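PDB 3NFT: translocator protein BipD from Burkholderia pseudomallei, which is required for invasion of epithelial cells and survival inside them, and probably regulates secretion and membrane insertion of the effectors BipB and BipC. Local coordinates for residues 97-102 / 288-293; 93-98 / 277-282; 137-142 / 203-208; 45-50 / 83-88; 211-214 / 220-223. All coordinates share one frame; numbering follows the deposited sequence.

Interaction 1 (97-102 / 288-293)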
# COMPACT_ATOMS: atom_id res chain seq x y z
N GLU A 97 12.48 -8.25 -4.12
CA GLU A 97 13.54 -7.22 -4.22
C GLU A 97 13.72 -6.79 -5.68
O GLU A 97 13.90 -5.59 -5.96
CB GLU A 97 14.84 -7.73 -3.61
CG GLU A 97 14.78 -7.77 -2.09
CD GLU A 97 16.00 -8.41 -1.43
OE1 GLU A 97 16.91 -8.89 -2.14
OE2 GLU A 97 16.06 -8.41 -0.18
N ARG A 98 13.67 -7.74 -6.61
CA ARG A 98 13.79 -7.41 -8.04
C ARG A 98 12.61 -6.59 -8.53
O ARG A 98 12.79 -5.65 -9.29
CB ARG A 98 13.94 -8.67 -8.90
CG ARG A 98 15.20 -9.44 -8.56
CD ARG A 98 15.64 -10.41 -9.64
NE ARG A 98 14.70 -11.50 -9.89
CZ ARG A 98 14.60 -12.62 -9.16
NH1 ARG A 98 15.34 -12.82 -8.08
NH2 ARG A 98 13.72 -13.54 -9.51
N LEU A 99 11.41 -6.95 -8.09
CA LEU A 99 10.20 -6.20 -8.44
C LEU A 99 10.24 -4.78 -7.88
O LEU A 99 9.86 -3.82 -8.57
CB LEU A 99 8.95 -6.95 -7.96
CG LEU A 99 8.67 -8.26 -8.70
CD1 LEU A 99 7.67 -9.15 -7.94
CD2 LEU A 99 8.13 -7.99 -10.12
N GLU A 100 10.72 -4.64 -6.65
CA GLU A 100 10.85 -3.34 -6.01
C GLU A 100 11.82 -2.46 -6.80
O GLU A 100 11.57 -1.27 -7.04
CB GLU A 100 11.32 -3.52 -4.57
CG GLU A 100 11.54 -2.21 -3.83
CD GLU A 100 11.88 -2.42 -2.37
OE1 GLU A 100 11.87 -3.57 -1.88
OE2 GLU A 100 12.17 -1.40 -1.71
N THR A 101 12.93 -3.05 -7.22
CA THR A 101 13.91 -2.34 -8.04
C THR A 101 13.29 -1.88 -9.37
O THR A 101 13.52 -0.74 -9.80
CB THR A 101 15.16 -3.19 -8.27
OG1 THR A 101 15.74 -3.50 -7.00
CG2 THR A 101 16.18 -2.45 -9.13
N GLU A 102 12.49 -2.75 -9.99
CA GLU A 102 11.72 -2.39 -11.19
C GLU A 102 10.81 -1.18 -10.97
O GLU A 102 10.65 -0.35 -11.87
CB GLU A 102 10.85 -3.58 -11.64
CG GLU A 102 11.44 -4.47 -12.72
CD GLU A 102 10.66 -4.40 -14.02
OE1 GLU A 102 10.11 -5.44 -14.43
OE2 GLU A 102 10.58 -3.30 -14.63
N GLY A 288 1.65 -7.31 -13.08
CA GLY A 288 0.62 -6.65 -13.87
C GLY A 288 0.63 -5.15 -13.69
O GLY A 288 0.49 -4.40 -14.67
N ALA A 289 0.80 -4.71 -12.44
CA ALA A 289 0.92 -3.28 -12.13
C ALA A 289 2.10 -2.63 -12.86
O ALA A 289 1.97 -1.57 -13.45
CB ALA A 289 1.05 -3.04 -10.60
N ILE A 290 3.25 -3.28 -12.79
CA ILE A 290 4.46 -2.79 -13.45
C ILE A 290 4.26 -2.72 -14.96
O ILE A 290 4.70 -1.76 -15.60
CB ILE A 290 5.67 -3.68 -13.11
CG1 ILE A 290 6.08 -3.44 -11.66
CG2 ILE A 290 6.83 -3.40 -14.07
CD1 ILE A 290 6.99 -4.54 -11.07
N SER A 291 3.60 -3.73 -15.52
CA SER A 291 3.29 -3.76 -16.96
C SER A 291 2.42 -2.57 -17.34
O SER A 291 2.75 -1.80 -18.25
CB SER A 291 2.60 -5.07 -17.33
OG SER A 291 2.34 -5.13 -18.72
N THR A 292 1.31 -2.39 -16.62
CA THR A 292 0.39 -1.29 -16.85
C THR A 292 1.05 0.08 -16.72
O THR A 292 0.82 0.97 -17.55
CB THR A 292 -0.82 -1.37 -15.90
OG1 THR A 292 -1.62 -2.50 -16.25
CG2 THR A 292 -1.67 -0.12 -15.97
N LEU A 293 1.89 0.24 -15.70
CA LEU A 293 2.58 1.50 -15.48
C LEU A 293 3.66 1.75 -16.55
O LEU A 293 3.98 2.90 -16.84
CB LEU A 293 3.18 1.59 -14.08
CG LEU A 293 2.18 1.70 -12.92
CD1 LEU A 293 2.84 1.38 -11.59
CD2 LEU A 293 1.47 3.08 -12.88
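L99 and E102 of helix 76-103 come up against I290 of helix 244-295; off the contact, on the former helix, E97 O is held by two donors of one residue. T101 N makes the regular helix bond, and T101 OG1 adds a second at 3.0 Å from E97 O, the two arriving from opposite faces of the carbonyl plane. The setting is helix-on-helix packing near one end of the long bundle of this type III secretion tip protein, and helix 244-295 is predicted to be coiled coil over most of its length. Across the contact the meeting is mainly through methyls, and I290 supplies more than half of the buried surface. Its first torsion (chi1 -72°) sets CG1 beside the backbone N and CG2 beside the carbonyl carbon, which splits the work between two branches. On one branch, I290 CD1 meets L99 CD2 at 3.8 Å, the two side chains crossing at about a right angle. On the other, I290 CG2 lies against the carboxylate of E102, 3.8 Å from E102 OE2 and nearly as close to OE1. The E102 chain bends at chi2 (-114°), which sets the carboxylate beside that methyl. L99 is buried and also leans on V283, L286 and S287, whereas E102 stays at the exposed border. On another side, E100 forms a salt bridge to K134 of helix 121-160, while A289 and L293 pack on V285 of the second subunit. The same methyl that meets L99, I290 CD1, also lies 4.0 Å from E102 CB and 3.9 Å from the backbone oxygen L99 O.

Interaction 2 (93-98 / 277-282)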
# COMPACT_ATOMS: atom_id res chain seq x y z
N ARG A 93 11.87 -13.62 -1.28
CA ARG A 93 12.40 -12.29 -0.95
C ARG A 93 13.19 -11.70 -2.12
O ARG A 93 13.06 -10.52 -2.44
CB ARG A 93 13.28 -12.35 0.30
CG ARG A 93 13.69 -10.96 0.80
CD ARG A 93 14.43 -10.97 2.13
NE ARG A 93 14.72 -9.60 2.60
CZ ARG A 93 14.04 -8.92 3.52
NH1 ARG A 93 12.99 -9.44 4.15
NH2 ARG A 93 14.43 -7.69 3.84
N ASN A 94 14.01 -12.54 -2.74
CA ASN A 94 14.82 -12.10 -3.89
C ASN A 94 13.93 -11.59 -5.02
O ASN A 94 14.22 -10.56 -5.63
CB ASN A 94 15.71 -13.23 -4.41
CG ASN A 94 16.92 -13.53 -3.52
OD1 ASN A 94 17.58 -14.56 -3.71
ND2 ASN A 94 17.21 -12.67 -2.56
N LEU A 95 12.85 -12.31 -5.30
CA LEU A 95 11.94 -11.90 -6.37
C LEU A 95 11.26 -10.56 -6.02
O LEU A 95 11.12 -9.68 -6.85
CB LEU A 95 10.92 -13.00 -6.67
CG LEU A 95 9.85 -12.72 -7.74
CD1 LEU A 95 10.46 -12.17 -9.04
CD2 LEU A 95 9.03 -13.98 -8.04
N LEU A 96 10.81 -10.43 -4.79
CA LEU A 96 10.24 -9.14 -4.36
C LEU A 96 11.24 -7.99 -4.49
O LEU A 96 10.89 -6.90 -4.93
CB LEU A 96 9.69 -9.23 -2.93
CG LEU A 96 8.43 -10.07 -2.74
CD1 LEU A 96 7.94 -10.03 -1.28
CD2 LEU A 96 7.30 -9.66 -3.64
N GLU A 97 12.48 -8.25 -4.12
CA GLU A 97 13.54 -7.22 -4.22
C GLU A 97 13.72 -6.79 -5.68
O GLU A 97 13.90 -5.59 -5.96
CB GLU A 97 14.84 -7.73 -3.61
CG GLU A 97 14.78 -7.77 -2.09
CD GLU A 97 16.00 -8.41 -1.43
OE1 GLU A 97 16.91 -8.89 -2.14
OE2 GLU A 97 16.06 -8.41 -0.18
N ARG A 98 13.67 -7.74 -6.61
CA ARG A 98 13.79 -7.41 -8.04
C ARG A 98 12.61 -6.59 -8.53
O ARG A 98 12.79 -5.65 -9.29
CB ARG A 98 13.94 -8.67 -8.90
CG ARG A 98 15.20 -9.44 -8.56
CD ARG A 98 15.64 -10.41 -9.64
NE ARG A 98 14.70 -11.50 -9.89
CZ ARG A 98 14.60 -12.62 -9.16
NH1 ARG A 98 15.34 -12.82 -8.08
NH2 ARG A 98 13.72 -13.54 -9.51
N SER A 277 0.46 -19.39 -1.77
CA SER A 277 -0.51 -18.98 -2.79
C SER A 277 -0.67 -17.46 -2.81
O SER A 277 -0.64 -16.84 -3.88
CB SER A 277 -1.84 -19.70 -2.58
OG SER A 277 -2.81 -19.26 -3.51
N ASN A 278 -0.83 -16.85 -1.63
CA ASN A 278 -0.89 -15.39 -1.52
C ASN A 278 0.36 -14.71 -2.09
O ASN A 278 0.27 -13.66 -2.74
CB ASN A 278 -1.10 -14.95 -0.06
CG ASN A 278 -2.55 -15.09 0.39
OD1 ASN A 278 -3.46 -15.31 -0.42
ND2 ASN A 278 -2.79 -14.91 1.70
N PHE A 279 1.54 -15.30 -1.88
CA PHE A 279 2.75 -14.74 -2.43
C PHE A 279 2.72 -14.76 -3.96
O PHE A 279 3.00 -13.76 -4.62
CB PHE A 279 4.01 -15.46 -1.96
CG PHE A 279 5.25 -14.96 -2.64
CD1 PHE A 279 5.96 -13.89 -2.12
CD2 PHE A 279 5.69 -15.54 -3.82
CE1 PHE A 279 7.09 -13.40 -2.76
CE2 PHE A 279 6.84 -15.05 -4.46
CZ PHE A 279 7.51 -13.97 -3.94
N ASP A 280 2.36 -15.91 -4.51
CA ASP A 280 2.27 -16.03 -5.97
C ASP A 280 1.29 -14.99 -6.54
O ASP A 280 1.58 -14.35 -7.56
CB ASP A 280 1.85 -17.44 -6.34
CG ASP A 280 2.96 -18.46 -6.10
OD1 ASP A 280 2.71 -19.66 -6.35
OD2 ASP A 280 4.09 -18.07 -5.70
N ASN A 281 0.15 -14.82 -5.89
CA ASN A 281 -0.82 -13.80 -6.30
C ASN A 281 -0.28 -12.39 -6.19
O ASN A 281 -0.50 -11.56 -7.07
CB ASN A 281 -2.09 -13.90 -5.48
CG ASN A 281 -2.93 -15.11 -5.82
OD1 ASN A 281 -2.74 -15.74 -6.87
ND2 ASN A 281 -3.87 -15.44 -4.94
N LEU A 282 0.45 -12.12 -5.11
CA LEU A 282 1.13 -10.83 -4.94
C LEU A 282 2.08 -10.52 -6.09
O LEU A 282 2.06 -9.42 -6.65
CB LEU A 282 1.87 -10.76 -3.61
CG LEU A 282 2.75 -9.54 -3.30
CD1 LEU A 282 1.94 -8.23 -3.27
CD2 LEU A 282 3.53 -9.74 -1.97
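Two nearly parallel helices of the bundle pack here: the axes of 93-98 and 277-282 run 19° apart and approach to 11.6 Å, a spacing bridged by large apolar side chains. F279, on the predicted coiled-coil helix, reaches into that gap. Its CG lies anti to the backbone N (chi1 174°), which carries the ring out toward helix 76-103, and leucines meet it at the edge, near the ring plane. L96 comes closest, with L96 CG 3.6 Å from F279 CE1; both its methyls fork around the same ring carbon, L96 CD1 and CD2 each lying 3.8 Å from F279 CE1. The two side chains slide past each other in opposite directions. L95 CD2 makes a longer approach at another part of the rim, 4.3 Å from F279 CE2. One turn further on, L282 crosses L96 at about a right angle, and their methyls L96 CD2 and L282 CD2 are 4.1 Å apart. All four residues are buried. On the flank next to helix 121-160, R93 NE and E97 OE2 form a weak salt bridge of 3.3 Å. I137 of helix 121-160 packs on both L96 and F279, and V129 of that helix on L282. L33 of helix 30-35 and the loop residue V38 touch L95, while helix 244-295 also meets the second subunit, N278 ND2 bonding D120 OD1 and L282 packing on I122 of that chain.

Interaction 3 (137-142 / 203-208)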
# COMPACT_ATOMS: atom_id res chain seq x y z
N ILE A 137 6.59 -13.29 4.48
CA ILE A 137 7.52 -14.36 4.12
C ILE A 137 8.41 -14.77 5.26
O ILE A 137 8.58 -15.95 5.55
CB ILE A 137 8.47 -13.93 2.95
CG1 ILE A 137 7.69 -13.87 1.65
CG2 ILE A 137 9.70 -14.88 2.86
CD1 ILE A 137 8.44 -13.00 0.60
N ASP A 138 9.01 -13.76 5.88
CA ASP A 138 9.91 -13.99 7.00
C ASP A 138 9.20 -14.63 8.18
O ASP A 138 9.72 -15.57 8.79
CB ASP A 138 10.51 -12.65 7.46
CG ASP A 138 11.62 -12.15 6.56
OD1 ASP A 138 12.08 -11.00 6.81
OD2 ASP A 138 12.05 -12.85 5.62
N ALA A 139 8.04 -14.08 8.54
CA ALA A 139 7.26 -14.60 9.66
C ALA A 139 6.94 -16.07 9.44
O ALA A 139 7.13 -16.91 10.31
CB ALA A 139 5.94 -13.82 9.82
N TYR A 140 6.41 -16.38 8.27
CA TYR A 140 6.00 -17.74 8.04
C TYR A 140 7.16 -18.70 7.98
O TYR A 140 7.04 -19.83 8.45
CB TYR A 140 5.11 -17.88 6.79
CG TYR A 140 3.68 -18.14 7.18
CD1 TYR A 140 2.71 -17.18 7.09
CD2 TYR A 140 3.34 -19.37 7.71
CE1 TYR A 140 1.41 -17.45 7.47
CE2 TYR A 140 2.06 -19.65 8.09
CZ TYR A 140 1.10 -18.69 7.98
OH TYR A 140 -0.15 -19.03 8.41
N ALA A 141 8.27 -18.26 7.41
CA ALA A 141 9.46 -19.07 7.38
C ALA A 141 9.91 -19.39 8.81
O ALA A 141 10.29 -20.52 9.11
CB ALA A 141 10.58 -18.36 6.59
N THR A 142 9.93 -18.38 9.68
CA THR A 142 10.39 -18.59 11.05
C THR A 142 9.44 -19.53 11.79
O THR A 142 9.86 -20.44 12.49
CB THR A 142 10.45 -17.25 11.80
OG1 THR A 142 11.35 -16.38 11.12
CG2 THR A 142 10.94 -17.49 13.22
N ALA A 203 -2.56 -9.77 17.43
CA ALA A 203 -3.92 -10.32 17.44
C ALA A 203 -4.19 -11.12 16.16
O ALA A 203 -4.77 -12.21 16.22
CB ALA A 203 -4.94 -9.19 17.60
N ARG A 204 -3.77 -10.58 15.01
CA ARG A 204 -3.93 -11.29 13.74
C ARG A 204 -3.17 -12.61 13.76
O ARG A 204 -3.71 -13.64 13.36
CB ARG A 204 -3.44 -10.42 12.57
CG ARG A 204 -3.86 -10.93 11.18
CD ARG A 204 -2.86 -11.91 10.58
NE ARG A 204 -1.82 -11.24 9.78
CZ ARG A 204 -0.87 -11.88 9.10
NH1 ARG A 204 -0.80 -13.21 9.10
NH2 ARG A 204 0.02 -11.17 8.41
N TRP A 205 -1.92 -12.59 14.20
CA TRP A 205 -1.11 -13.81 14.25
C TRP A 205 -1.65 -14.83 15.25
O TRP A 205 -1.62 -16.03 14.98
CB TRP A 205 0.36 -13.50 14.48
CG TRP A 205 1.03 -12.99 13.23
CD1 TRP A 205 1.29 -11.70 12.91
CD2 TRP A 205 1.45 -13.77 12.11
NE1 TRP A 205 1.89 -11.62 11.69
CE2 TRP A 205 2.00 -12.89 11.18
CE3 TRP A 205 1.44 -15.13 11.83
CZ2 TRP A 205 2.52 -13.32 9.96
CZ3 TRP A 205 1.97 -15.56 10.61
CH2 TRP A 205 2.49 -14.66 9.71
N ARG A 206 -2.18 -14.38 16.39
CA ARG A 206 -2.83 -15.31 17.30
C ARG A 206 -4.01 -16.01 16.63
O ARG A 206 -4.16 -17.22 16.75
CB ARG A 206 -3.33 -14.60 18.58
CG ARG A 206 -2.23 -14.20 19.50
CD ARG A 206 -2.78 -13.60 20.81
NE ARG A 206 -1.72 -13.18 21.72
CZ ARG A 206 -1.67 -12.00 22.37
NH1 ARG A 206 -2.61 -11.08 22.19
NH2 ARG A 206 -0.65 -11.74 23.17
N LYS A 207 -4.83 -15.25 15.90
CA LYS A 207 -5.97 -15.87 15.18
C LYS A 207 -5.49 -16.82 14.10
O LYS A 207 -6.03 -17.91 13.95
CB LYS A 207 -6.89 -14.82 14.57
CG LYS A 207 -7.70 -14.03 15.57
CD LYS A 207 -8.68 -13.11 14.88
CE LYS A 207 -9.45 -12.23 15.86
NZ LYS A 207 -10.32 -11.25 15.13
N GLU A 208 -4.47 -16.39 13.36
CA GLU A 208 -3.94 -17.17 12.23
C GLU A 208 -3.37 -18.50 12.70
O GLU A 208 -3.60 -19.55 12.07
CB GLU A 208 -2.86 -16.35 11.51
CG GLU A 208 -2.12 -17.11 10.41
CD GLU A 208 -2.73 -16.97 9.03
OE1 GLU A 208 -3.70 -16.19 8.82
OE2 GLU A 208 -2.19 -17.66 8.13
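The indole of W205 and the phenol of Y140 meet obliquely, their planes 57° apart and the phenol centre 5.4 Å from that of the six-membered indole ring. Y140 CD1 lies at the indole edge, in its plane, 3.6 Å from W205 CH2. One indole face carries the guanidinium of R204, at least in one of that arginine's two modelled positions. A139 CB approaches the indole aslant and touches W205 CZ2 at 3.5 Å. At the edge of the phenol, also in plane, sits E208 OE2. Y140 OH donates to it in a very short hydrogen bond, 2.5 Å from Y140 OH to E208 OE2, with ring and carboxylate planes 79° apart. The phenol is swung away from a staggered position (chi1 -108°), and the glutamate chain bends at chi2, bringing the two groups together. The very short distance is best read with caution, but the bond gives the buried carboxylate a partner. Its other oxygen is also satisfied: E208 OE1 accepts from Q118 N of the second subunit. The contact thus lays the short helix 202-209 of the tip-complex family region onto the long helix 121-160, a predicted coiled coil. P197 covers A139, L196 and A200 flank W205 from the loop after strand 193-195, and helix 244-295 packs on Y140 through K271 and Q275.

Interaction 4 (45-50 / 83-88)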
# COMPACT_ATOMS: atom_id res chain seq x y z
N GLN A 45 5.87 -30.03 -0.71
CA GLN A 45 6.04 -31.47 -0.81
C GLN A 45 7.01 -32.03 0.23
O GLN A 45 6.79 -33.09 0.78
CB GLN A 45 6.43 -31.95 -2.21
CG GLN A 45 7.14 -33.31 -2.31
CD GLN A 45 7.90 -33.58 -3.54
OE1 GLN A 45 9.00 -33.05 -3.74
NE2 GLN A 45 7.37 -34.48 -4.37
N LYS A 46 8.07 -31.28 0.55
CA LYS A 46 9.00 -31.76 1.56
C LYS A 46 8.30 -31.78 2.94
O LYS A 46 8.50 -32.72 3.73
CB LYS A 46 10.25 -30.90 1.60
CG LYS A 46 11.08 -30.91 0.32
CD LYS A 46 11.70 -32.19 -0.01
CE LYS A 46 12.60 -32.05 -1.25
NZ LYS A 46 13.14 -33.38 -1.56
N LEU A 47 7.47 -30.79 3.20
CA LEU A 47 6.66 -30.81 4.43
C LEU A 47 5.68 -31.98 4.46
O LEU A 47 5.54 -32.67 5.46
CB LEU A 47 5.92 -29.50 4.63
CG LEU A 47 6.82 -28.32 5.00
CD1 LEU A 47 6.14 -26.98 4.71
CD2 LEU A 47 7.20 -28.46 6.49
N GLY A 48 5.06 -32.26 3.31
CA GLY A 48 4.19 -33.42 3.20
C GLY A 48 4.92 -34.72 3.49
O GLY A 48 4.42 -35.60 4.17
N ALA A 49 6.13 -34.85 2.97
CA ALA A 49 6.97 -36.04 3.24
C ALA A 49 7.29 -36.18 4.73
O ALA A 49 7.30 -37.28 5.26
CB ALA A 49 8.26 -36.02 2.42
N ALA A 50 7.53 -35.04 5.38
CA ALA A 50 7.81 -35.07 6.82
C ALA A 50 6.59 -35.50 7.60
O ALA A 50 6.66 -36.31 8.52
CB ALA A 50 8.28 -33.70 7.26
N VAL A 83 15.11 -27.10 5.32
CA VAL A 83 15.99 -26.51 4.30
C VAL A 83 15.19 -25.90 3.13
O VAL A 83 15.47 -24.77 2.67
CB VAL A 83 16.99 -27.55 3.77
CG1 VAL A 83 17.69 -27.03 2.52
CG2 VAL A 83 17.99 -27.90 4.88
N ALA A 84 14.16 -26.62 2.70
CA ALA A 84 13.35 -26.17 1.58
C ALA A 84 12.53 -24.93 1.96
O ALA A 84 12.36 -24.04 1.15
CB ALA A 84 12.46 -27.29 1.09
N VAL A 85 12.04 -24.86 3.20
CA VAL A 85 11.25 -23.73 3.63
C VAL A 85 12.14 -22.49 3.66
O VAL A 85 11.74 -21.41 3.19
CB VAL A 85 10.62 -23.98 5.00
CG1 VAL A 85 10.07 -22.70 5.56
CG2 VAL A 85 9.49 -25.05 4.90
N ARG A 86 13.35 -22.63 4.21
CA ARG A 86 14.33 -21.55 4.22
C ARG A 86 14.68 -21.09 2.81
O ARG A 86 14.67 -19.89 2.52
CB ARG A 86 15.62 -22.00 4.93
CG ARG A 86 15.51 -22.09 6.42
CD ARG A 86 16.91 -22.09 7.11
NE ARG A 86 17.08 -23.25 8.00
CZ ARG A 86 17.62 -24.42 7.64
NH1 ARG A 86 18.06 -24.62 6.41
NH2 ARG A 86 17.74 -25.40 8.54
N GLY A 87 14.92 -22.03 1.91
CA GLY A 87 15.30 -21.70 0.57
C GLY A 87 14.20 -20.99 -0.18
O GLY A 87 14.45 -20.06 -0.95
N HIS A 88 12.97 -21.44 0.03
CA HIS A 88 11.82 -20.83 -0.62
C HIS A 88 11.64 -19.38 -0.17
O HIS A 88 11.36 -18.50 -0.98
CB HIS A 88 10.55 -21.60 -0.30
CG HIS A 88 9.40 -21.22 -1.17
ND1 HIS A 88 8.21 -20.71 -0.69
CD2 HIS A 88 9.28 -21.24 -2.52
CE1 HIS A 88 7.40 -20.45 -1.71
NE2 HIS A 88 8.03 -20.78 -2.83
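L47 and V85 touch methyl to methyl, L47 CD1 lying 3.9 Å from V85 CG2 while the two side chains cross at about a right angle. One residue back on each helix, K46 CG rests on A84 CB, again at 3.9 Å. Only the root of the lysine takes part: its chain bends at chi2 (-66°) and the amine end leads away from the neighbouring helix. The small A84 allows the backbones to draw close, K46 CA and A84 CA being 7.1 Å apart. L47 has CG beside its backbone N (chi1 -71°), which turns CD1 toward the valine. These pairs join helices 41-56 and 76-103, which run in roughly opposite directions and form a helical hairpin through the little strands 61-63 and 66-68. The hairpin probably belongs to the N-terminal domain, an intramolecular chaperone that keeps coiled-coil residues from oligomerizing prematurely. Further out, A81, a turn earlier on helix 76-103, also touches K46 and L47, and F78 of that helix meets A50. Y272 of helix 244-295 packs on L47 as well as V85, and helix 121-160 adds T148 against L47 and V144 against V85.

Interaction 5 (211-214 / 220-223)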
# COMPACT_ATOMS: atom_id res chain seq x y z
N ASP A 211 -4.36 -22.20 18.78
CA ASP A 211 -3.90 -22.42 20.14
C ASP A 211 -2.89 -23.55 20.29
O ASP A 211 -2.58 -23.92 21.41
CB ASP A 211 -5.07 -22.55 21.12
CG ASP A 211 -5.96 -23.72 20.85
OD1 ASP A 211 -5.59 -24.58 20.03
OD2 ASP A 211 -7.05 -23.77 21.49
N ALA A 212 -2.34 -24.06 19.19
CA ALA A 212 -1.17 -24.92 19.30
C ALA A 212 0.06 -24.09 19.70
O ALA A 212 1.08 -24.65 20.08
CB ALA A 212 -0.92 -25.69 18.02
N VAL A 213 -0.03 -22.76 19.57
CA VAL A 213 1.03 -21.85 20.00
C VAL A 213 0.45 -20.78 20.88
O VAL A 213 -0.77 -20.61 20.94
CB VAL A 213 1.77 -21.18 18.83
CG1 VAL A 213 2.38 -22.27 17.92
CG2 VAL A 213 0.82 -20.24 18.06
N SER A 214 1.34 -20.10 21.61
CA SER A 214 1.02 -18.89 22.32
C SER A 214 1.91 -17.80 21.78
O SER A 214 3.06 -18.07 21.41
CB SER A 214 1.28 -19.10 23.82
OG SER A 214 0.38 -20.06 24.31
N VAL A 220 6.78 -13.04 20.71
CA VAL A 220 7.45 -14.29 20.94
C VAL A 220 6.42 -15.41 20.84
O VAL A 220 5.43 -15.43 21.59
CB VAL A 220 8.16 -14.35 22.32
CG1 VAL A 220 8.76 -15.72 22.55
CG2 VAL A 220 9.24 -13.24 22.42
N VAL A 221 6.66 -16.32 19.91
CA VAL A 221 5.82 -17.48 19.71
C VAL A 221 6.44 -18.68 20.41
O VAL A 221 7.60 -19.02 20.16
CB VAL A 221 5.66 -17.80 18.22
CG1 VAL A 221 4.67 -18.94 18.06
CG2 VAL A 221 5.19 -16.56 17.45
N THR A 222 5.66 -19.30 21.29
CA THR A 222 6.05 -20.52 21.98
C THR A 222 5.05 -21.63 21.63
O THR A 222 3.90 -21.37 21.28
CB THR A 222 6.09 -20.32 23.51
OG1 THR A 222 4.84 -19.81 23.95
CG2 THR A 222 7.21 -19.36 23.91
N ILE A 223 5.51 -22.86 21.72
CA ILE A 223 4.73 -24.03 21.37
C ILE A 223 4.05 -24.57 22.61
O ILE A 223 4.72 -24.80 23.64
CB ILE A 223 5.63 -25.07 20.73
CG1 ILE A 223 6.29 -24.49 19.47
CG2 ILE A 223 4.87 -26.36 20.44
CD1 ILE A 223 7.36 -25.33 18.96
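S214 and T222 bond to each other twice through their backbones, as a hydrogen-bonded antiparallel pair in the beta hairpin of strands 213-215 and 220-223. S214 N donates to T222 O at 2.9 Å with an N-H...O angle of 163°, and T222 N returns the bond to S214 O, also at 2.9 Å, with an angle of 166°. Both amides and both carbonyls of the pair are thereby satisfied. Each acceptor also takes a CA-H...O contact: V213 CA is 3.2 Å from T222 O, and V221 CA is 3.3 Å from S214 O. V213 and I223 form the next, non-hydrogen-bonded pair, beyond which the backbones of A212 and N224 bond again. At the turn end, V220 N finds S216 OG. V221 instead turns its backbone to M194 of strand 193-195, so 220-223 is the middle strand of a three-stranded antiparallel sheet. On the face carrying V213 and I223, V213 CB touches V221 CG1 at 3.7 Å, the two valines crossing aslant. CG1 of V221 is anti to the backbone N (chi1 -175°), which brings it to that neighbour. M194 and P192 pack on I223, with L196 on V221. On the other face S214 and T222 lie side by side nearer the solvent, T222 OG1 resting 3.6 Å from S214 CB.

Overall arrangement
Interactions 1, 2 and 4 are strung along helix 76-103. Interaction 4 joins it to the preceding helix 41-56; interactions 2 and 1, with centres 11 Å apart, bind it to helix 244-295. Interaction 3, 17 Å from interaction 2 between centres, continues the core across helix 121-160, whose A141 also packs on V85 of interaction 4. Interaction 5 follows directly in sequence, its centre 11 Å from that of interaction 3. Along the chain interaction 4 closes first, and interactions 3 and 5 fall between the two halves of interactions 1 and 2. N-terminal helices thus cover the C-terminal coiled-coil helix, consistent with an intramolecular chaperone, while interactions 1, 2 and 3 also reach the second subunit.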